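Local structure of 3-polyprenyl-4-hydroxybenzoate decarboxylase and related decarboxylases (Pelotomaculum thermopropionicum, 6H6X) at residues A306-T311 against V322-G327; R348-A353 against K361-V366. The protein is a UbiD-family decarboxylase that binds prenylated FMN and manganese, and is the enzyme HmfF, linked to the carboxylation of 2-furoic acid to 2,5-furandicarboxylic acid. The protein carries 8 engineered substitutions. All coordinates share one frame; numbering follows the deposited sequence.

In the fold
The two contacts follow one another along the chain, the first closing before the second opens. From the long helix 294-315 the chain turns back after a short link into strand 319-324, outermost of its sheet within this chain, and contact 1 closes that loop. Strand 333-338 comes next, beside it and antiparallel, then helix 345-356 and the parallel strand 362-367, where contact 2 closes the returning half of a beta-alpha-beta unit. Neither contact nests in the other; their centres lie about 10 Å apart on one five-stranded mixed sheet. The two helices touch directly, with Leu308 CD1 lying 3.8 Å from Ala353 CA, which joins both contacts into one layer.

Contact 1: residues A306-T311 against V322-G327; sequences AVLLQT and VHLTPG
Helix 306-311 and strand 322-324 run roughly antiparallel, their axes at 142° and 8.3 Å apart at closest approach, with Leu309 over Val322. Leu308 and Val322 lie alongside one another, pointing opposite ways: CD2 of Leu308 comes to 3.7 Å from CB of Val322 and also meets its CG2. Swinging CG anti to the backbone N (chi1 171°) carries the Leu308 branch out to the strand. The same methyl, CD2, reaches CD2 of Leu324 at 4.2 Å, spanning two strand residues. Leu309 crosses Val322 at a slant, CD1 against CG1 at 3.9 Å, while CG2 of Val322 nestles 3.8 Å from the Leu309 backbone N. This is a helix laid on the strand outermost in this chain's mixed sheet, in the C-terminal domain of a UbiD enzyme, buried and away from the cofactor and metals. Helix 75-87 packs on Leu309 through Leu79, and helix 345-356 meets Leu308 through Ser356. Cutting Leu308 back to an alanine is likely to open a gap beside Val322 and take from CD2 of Leu324 its contact with this leucine. On a different side of the helix, Thr311 OG1 bonds Val307 O at 2.8 Å, standing above the carbonyl plane, and Thr311 N reaches that oxygen from the opposite face. Glu305 accepts the backbone N-H of Leu324 through OE2, tying the helix to the strand by a polar bond.

Contact 2: residues R348-A353 against K361-V366; sequences RAIDAA and KHVVVV. Engineered in segment 348-353: Arg348 (natural residue Asn), Asp351 (natural residue Phe).
Ile350 touches both Val363 and Val365 and meets each differently. It runs alongside Val363 in the reverse sense, CG1 to CG1 at 4.0 Å; against Val365 it passes at a slant, with CG1 of Ile350 3.7 Å from CG2 of Val365 and the terminal CD1 also near that methyl. Its CG1 stands anti to the carbonyl carbon (chi1 -72°), which brings the longer branch to the strand. Val363 and Val365 both turn CG2 anti to their carbonyl carbon and both point toward the helix. Ala353 sets CB 4.0 Å from CG2 of Val363 and also touches CG1, and CB of Ala349 lies 4.2 Å from CG2 of Val365. The helix runs roughly antiparallel to the strand, at 148°, within the beta-alpha-beta unit 333-338, 345-356, 362-367; the first strand, 333-338, adds Ile336 beside Val363 and Ala353, and Ile338 beside Val365. The intervening Val364 points away, onto Val378 and Val382 of helix 375-385, so helices pack on both faces of the sheet here. Val365 also touches Thr420, which with Asp418 helps bind the calcium ion about 8 Å from the valine side chain.

Contact 1: residues A306-T311 against V322-G327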
ATOM      1  N   ALA B 306      -0.183 -10.993  19.171  1.00 41.84           N
ATOM      2  CA  ALA B 306      -0.971 -11.652  20.221  1.00 41.13           C
ATOM      3  C   ALA B 306      -0.779 -10.978  21.553  1.00 40.53           C
ATOM      4  O   ALA B 306      -1.731 -10.761  22.267  1.00 46.44           O
ATOM      5  CB  ALA B 306      -0.605 -13.109  20.343  1.00 43.27           C
ATOM      6  N   VAL B 307       0.463 -10.679  21.880  1.00 42.02           N
ATOM      7  CA  VAL B 307       0.808  -9.952  23.094  1.00 41.25           C
ATOM      8  C   VAL B 307       0.286  -8.534  23.085  1.00 44.39           C
ATOM      9  O   VAL B 307      -0.212  -8.082  24.094  1.00 42.91           O
ATOM     10  CB  VAL B 307       2.336  -9.929  23.331  1.00 48.66           C
ATOM     11  CG1 VAL B 307       2.751  -8.896  24.392  1.00 48.63           C
ATOM     12  CG2 VAL B 307       2.801 -11.330  23.742  1.00 50.52           C
ATOM     13  N   LEU B 308       0.400  -7.836  21.950  1.00 41.26           N
ATOM     14  CA  LEU B 308      -0.126  -6.516  21.805  1.00 39.55           C
ATOM     15  C   LEU B 308      -1.674  -6.461  22.012  1.00 42.72           C
ATOM     16  O   LEU B 308      -2.174  -5.552  22.702  1.00 37.95           O
ATOM     17  CB  LEU B 308       0.252  -5.930  20.450  1.00 39.13           C
ATOM     18  CG  LEU B 308      -0.397  -4.601  20.038  1.00 40.75           C
ATOM     19  CD1 LEU B 308       0.169  -3.490  20.916  1.00 42.04           C
ATOM     20  CD2 LEU B 308      -0.114  -4.288  18.556  1.00 40.36           C
ATOM     21  N   LEU B 309      -2.419  -7.383  21.395  1.00 38.68           N
ATOM     22  CA  LEU B 309      -3.877  -7.453  21.587  1.00 44.20           C
ATOM     23  C   LEU B 309      -4.242  -7.563  23.050  1.00 52.04           C
ATOM     24  O   LEU B 309      -5.119  -6.826  23.526  1.00 49.27           O
ATOM     25  CB  LEU B 309      -4.515  -8.630  20.861  1.00 47.03           C
ATOM     26  CG  LEU B 309      -6.055  -8.697  20.876  1.00 54.27           C
ATOM     27  CD1 LEU B 309      -6.706  -7.418  20.325  1.00 53.95           C
ATOM     28  CD2 LEU B 309      -6.511  -9.885  20.041  1.00 57.50           C
ATOM     29  N   GLN B 310      -3.588  -8.483  23.759  1.00 46.73           N
ATOM     30  CA  GLN B 310      -3.834  -8.665  25.200  1.00 54.31           C
ATOM     31  C   GLN B 310      -3.551  -7.403  26.003  1.00 52.15           C
ATOM     32  O   GLN B 310      -4.406  -6.974  26.785  1.00 55.98           O
ATOM     33  CB  GLN B 310      -2.995  -9.798  25.813  1.00 57.22           C
ATOM     34  CG  GLN B 310      -3.662 -11.157  25.792  1.00 61.64           C
ATOM     35  CD  GLN B 310      -2.757 -12.240  26.361  1.00 66.01           C
ATOM     36  OE1 GLN B 310      -1.538 -12.259  26.098  1.00 64.55           O
ATOM     37  NE2 GLN B 310      -3.344 -13.152  27.154  1.00 56.94           N
ATOM     38  N   THR B 311      -2.369  -6.825  25.831  1.00 45.57           N
ATOM     39  CA  THR B 311      -2.015  -5.628  26.584  1.00 50.63           C
ATOM     40  C   THR B 311      -2.981  -4.466  26.359  1.00 54.36           C
ATOM     41  O   THR B 311      -3.343  -3.772  27.295  1.00 52.44           O
ATOM     42  CB  THR B 311      -0.634  -5.093  26.206  1.00 56.07           C
ATOM     43  OG1 THR B 311       0.294  -6.169  26.112  1.00 52.83           O
ATOM     44  CG2 THR B 311      -0.155  -4.066  27.283  1.00 57.96           C
ATOM     45  N   VAL B 322      -5.644  -5.580  16.290  1.00 40.74           N
ATOM     46  CA  VAL B 322      -4.322  -4.959  16.216  1.00 39.73           C
ATOM     47  C   VAL B 322      -3.573  -5.569  15.035  1.00 41.22           C
ATOM     48  O   VAL B 322      -3.850  -6.703  14.637  1.00 42.68           O
ATOM     49  CB  VAL B 322      -3.558  -5.149  17.519  1.00 41.81           C
ATOM     50  CG1 VAL B 322      -4.394  -4.657  18.709  1.00 43.54           C
ATOM     51  CG2 VAL B 322      -3.167  -6.599  17.745  1.00 42.90           C
ATOM     52  N   HIS B 323      -2.700  -4.772  14.435  1.00 37.97           N
ATOM     53  CA  HIS B 323      -1.845  -5.182  13.333  1.00 36.23           C
ATOM     54  C   HIS B 323      -0.474  -4.457  13.463  1.00 37.75           C
ATOM     55  O   HIS B 323      -0.395  -3.214  13.554  1.00 39.60           O
ATOM     56  CB  HIS B 323      -2.502  -4.800  12.030  1.00 31.07           C
ATOM     57  CG  HIS B 323      -1.731  -5.187  10.813  1.00 31.22           C
ATOM     58  ND1 HIS B 323      -1.726  -4.426   9.665  1.00 30.77           N
ATOM     59  CD2 HIS B 323      -0.979  -6.278  10.541  1.00 32.95           C
ATOM     60  CE1 HIS B 323      -1.000  -5.030   8.739  1.00 34.96           C
ATOM     61  NE2 HIS B 323      -0.543  -6.166   9.243  1.00 36.76           N
ATOM     62  N   LEU B 324       0.587  -5.234  13.483  1.00 33.40           N
ATOM     63  CA  LEU B 324       1.939  -4.740  13.253  1.00 31.96           C
ATOM     64  C   LEU B 324       2.241  -4.807  11.774  1.00 31.17           C
ATOM     65  O   LEU B 324       2.349  -5.886  11.222  1.00 35.62           O
ATOM     66  CB  LEU B 324       2.950  -5.537  14.068  1.00 32.39           C
ATOM     67  CG  LEU B 324       2.774  -5.386  15.562  1.00 36.47           C
ATOM     68  CD1 LEU B 324       3.589  -6.409  16.346  1.00 34.88           C
ATOM     69  CD2 LEU B 324       3.148  -3.969  16.005  1.00 35.86           C
ATOM     70  N   THR B 325       2.344  -3.652  11.118  1.00 34.68           N
ATOM     71  CA  THR B 325       2.449  -3.590   9.661  1.00 32.65           C
ATOM     72  C   THR B 325       3.810  -4.070   9.097  1.00 33.53           C
ATOM     73  O   THR B 325       4.843  -3.942   9.742  1.00 29.87           O
ATOM     74  CB  THR B 325       2.304  -2.131   9.123  1.00 34.38           C
ATOM     75  OG1 THR B 325       3.455  -1.329   9.547  1.00 34.14           O
ATOM     76  CG2 THR B 325       0.987  -1.514   9.570  1.00 31.14           C
ATOM     77  N   PRO B 326       3.795  -4.610   7.886  1.00 35.24           N
ATOM     78  CA  PRO B 326       5.042  -5.068   7.265  1.00 36.48           C
ATOM     79  C   PRO B 326       6.074  -3.979   7.003  1.00 35.92           C
ATOM     80  O   PRO B 326       7.270  -4.240   7.164  1.00 29.14           O
ATOM     81  CB  PRO B 326       4.599  -5.706   5.934  1.00 36.89           C
ATOM     82  CG  PRO B 326       3.094  -5.578   5.872  1.00 41.87           C
ATOM     83  CD  PRO B 326       2.589  -5.097   7.187  1.00 36.38           C
ATOM     84  N   GLY B 327       5.612  -2.812   6.565  1.00 34.90           N
ATOM     85  CA  GLY B 327       6.407  -1.599   6.495  1.00 36.76           C
ATOM     86  C   GLY B 327       7.278  -1.324   7.702  1.00 34.79           C
ATOM     87  O   GLY B 327       8.438  -0.928   7.559  1.00 36.95           O
TER

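Contact 2: residues R348-A353 against K361-V366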
ATOM      1  N   ARG B 348      -5.445   5.946  25.551  1.00 48.24           N
ATOM      2  CA  ARG B 348      -5.220   4.736  26.351  1.00 45.64           C
ATOM      3  C   ARG B 348      -4.715   3.564  25.466  1.00 41.48           C
ATOM      4  O   ARG B 348      -3.838   2.838  25.867  1.00 39.76           O
ATOM      5  CB  ARG B 348      -6.501   4.327  27.098  1.00 52.71           C
ATOM      6  CG  ARG B 348      -6.921   5.310  28.216  1.00 56.34           C
ATOM      7  CD  ARG B 348      -8.343   5.018  28.733  1.00 63.54           C
ATOM      8  NE  ARG B 348      -8.424   3.695  29.358  1.00 67.40           N
ATOM      9  CZ  ARG B 348      -7.925   3.369  30.566  1.00 72.29           C
ATOM     10  NH1 ARG B 348      -7.307   4.275  31.340  1.00 71.18           N
ATOM     11  NH2 ARG B 348      -8.044   2.124  31.018  1.00 70.13           N
ATOM     12  N   ALA B 349      -5.289   3.373  24.289  1.00 32.95           N
ATOM     13  CA  ALA B 349      -4.802   2.333  23.367  1.00 36.81           C
ATOM     14  C   ALA B 349      -3.320   2.644  22.977  1.00 35.18           C
ATOM     15  O   ALA B 349      -2.470   1.782  23.023  1.00 40.93           O
ATOM     16  CB  ALA B 349      -5.704   2.244  22.143  1.00 32.51           C
ATOM     17  N   ILE B 350      -3.022   3.916  22.723  1.00 35.18           N
ATOM     18  CA  ILE B 350      -1.671   4.335  22.394  1.00 36.91           C
ATOM     19  C   ILE B 350      -0.682   4.059  23.514  1.00 39.07           C
ATOM     20  O   ILE B 350       0.400   3.485  23.254  1.00 38.15           O
ATOM     21  CB  ILE B 350      -1.600   5.811  21.952  1.00 37.59           C
ATOM     22  CG1 ILE B 350      -2.224   5.959  20.565  1.00 38.01           C
ATOM     23  CG2 ILE B 350      -0.148   6.346  21.961  1.00 39.77           C
ATOM     24  CD1 ILE B 350      -2.617   7.386  20.209  1.00 34.95           C
ATOM     25  N   ASP B 351      -1.039   4.451  24.735  1.00 39.67           N
ATOM     26  CA  ASP B 351      -0.181   4.242  25.913  1.00 43.92           C
ATOM     27  C   ASP B 351       0.074   2.743  26.156  1.00 43.03           C
ATOM     28  O   ASP B 351       1.170   2.335  26.494  1.00 48.41           O
ATOM     29  CB  ASP B 351      -0.766   4.927  27.181  1.00 46.21           C
ATOM     30  N   ALA B 352      -0.948   1.925  25.961  1.00 45.28           N
ATOM     31  CA  ALA B 352      -0.845   0.477  26.088  1.00 45.44           C
ATOM     32  C   ALA B 352       0.047  -0.141  24.994  1.00 44.93           C
ATOM     33  O   ALA B 352       0.804  -1.047  25.276  1.00 47.30           O
ATOM     34  CB  ALA B 352      -2.220  -0.135  26.051  1.00 46.07           C
ATOM     35  N   ALA B 353      -0.044   0.332  23.745  1.00 43.97           N
ATOM     36  CA  ALA B 353       0.822  -0.191  22.695  1.00 41.65           C
ATOM     37  C   ALA B 353       2.306   0.070  23.031  1.00 46.14           C
ATOM     38  O   ALA B 353       3.137  -0.839  22.911  1.00 53.67           O
ATOM     39  CB  ALA B 353       0.420   0.341  21.360  1.00 39.81           C
ATOM     40  N   LYS B 361       7.049   2.054  17.918  1.00 30.32           N
ATOM     41  CA  LYS B 361       7.604   3.353  17.675  1.00 36.52           C
ATOM     42  C   LYS B 361       6.509   4.349  17.207  1.00 33.44           C
ATOM     43  O   LYS B 361       6.627   5.550  17.367  1.00 34.79           O
ATOM     44  CB  LYS B 361       8.625   3.137  16.523  1.00 38.20           C
ATOM     45  CG  LYS B 361       9.794   4.013  16.636  1.00 46.25           C
ATOM     46  CD  LYS B 361      10.770   3.814  15.503  1.00 42.00           C
ATOM     47  CE  LYS B 361      10.956   5.163  14.841  1.00 42.06           C
ATOM     48  NZ  LYS B 361      12.129   5.188  13.929  1.00 51.56           N
ATOM     49  N   HIS B 362       5.520   3.843  16.498  1.00 31.75           N
ATOM     50  CA  HIS B 362       4.529   4.609  15.777  1.00 30.73           C
ATOM     51  C   HIS B 362       3.197   3.802  15.895  1.00 34.42           C
ATOM     52  O   HIS B 362       3.159   2.569  15.571  1.00 30.67           O
ATOM     53  CB  HIS B 362       4.999   4.675  14.358  1.00 34.00           C
ATOM     54  CG  HIS B 362       4.117   5.446  13.418  1.00 38.38           C
ATOM     55  ND1 HIS B 362       2.975   4.917  12.841  1.00 50.21           N
ATOM     56  CD2 HIS B 362       4.299   6.644  12.825  1.00 47.06           C
ATOM     57  CE1 HIS B 362       2.467   5.770  11.971  1.00 48.36           C
ATOM     58  NE2 HIS B 362       3.241   6.838  11.950  1.00 56.96           N
ATOM     59  N   VAL B 363       2.145   4.460  16.380  1.00 29.03           N
ATOM     60  CA  VAL B 363       0.859   3.824  16.627  1.00 31.14           C
ATOM     61  C   VAL B 363      -0.203   4.671  15.971  1.00 31.36           C
ATOM     62  O   VAL B 363      -0.234   5.890  16.201  1.00 31.77           O
ATOM     63  CB  VAL B 363       0.590   3.725  18.120  1.00 33.78           C
ATOM     64  CG1 VAL B 363      -0.704   2.969  18.421  1.00 31.88           C
ATOM     65  CG2 VAL B 363       1.765   3.051  18.775  1.00 34.31           C
ATOM     66  N   VAL B 364      -1.008   4.077  15.106  1.00 27.80           N
ATOM     67  CA  VAL B 364      -2.242   4.692  14.707  1.00 31.09           C
ATOM     68  C   VAL B 364      -3.513   3.984  15.190  1.00 35.35           C
ATOM     69  O   VAL B 364      -3.613   2.741  15.106  1.00 32.15           O
ATOM     70  CB  VAL B 364      -2.302   5.209  13.253  1.00 32.73           C
ATOM     71  CG1 VAL B 364      -1.006   5.124  12.447  1.00 37.91           C
ATOM     72  CG2 VAL B 364      -3.556   4.943  12.510  1.00 34.30           C
ATOM     73  N   VAL B 365      -4.459   4.778  15.719  1.00 31.77           N
ATOM     74  CA  VAL B 365      -5.744   4.237  16.236  1.00 33.99           C
ATOM     75  C   VAL B 365      -6.854   4.625  15.263  1.00 31.70           C
ATOM     76  O   VAL B 365      -6.923   5.751  14.853  1.00 35.52           O
ATOM     77  CB  VAL B 365      -6.091   4.739  17.663  1.00 36.21           C
ATOM     78  CG1 VAL B 365      -7.396   4.095  18.177  1.00 36.13           C
ATOM     79  CG2 VAL B 365      -4.962   4.442  18.626  1.00 30.76           C
ATOM     80  N   VAL B 366      -7.683   3.683  14.859  1.00 33.65           N
ATOM     81  CA  VAL B 366      -8.786   3.950  13.960  1.00 33.92           C
ATOM     82  C   VAL B 366     -10.078   3.311  14.500  1.00 39.30           C
ATOM     83  O   VAL B 366     -10.041   2.473  15.394  1.00 38.55           O
ATOM     84  CB  VAL B 366      -8.545   3.445  12.542  1.00 35.09           C
ATOM     85  CG1 VAL B 366      -7.316   4.130  11.969  1.00 36.49           C
ATOM     86  CG2 VAL B 366      -8.334   1.929  12.533  1.00 36.71           C
TER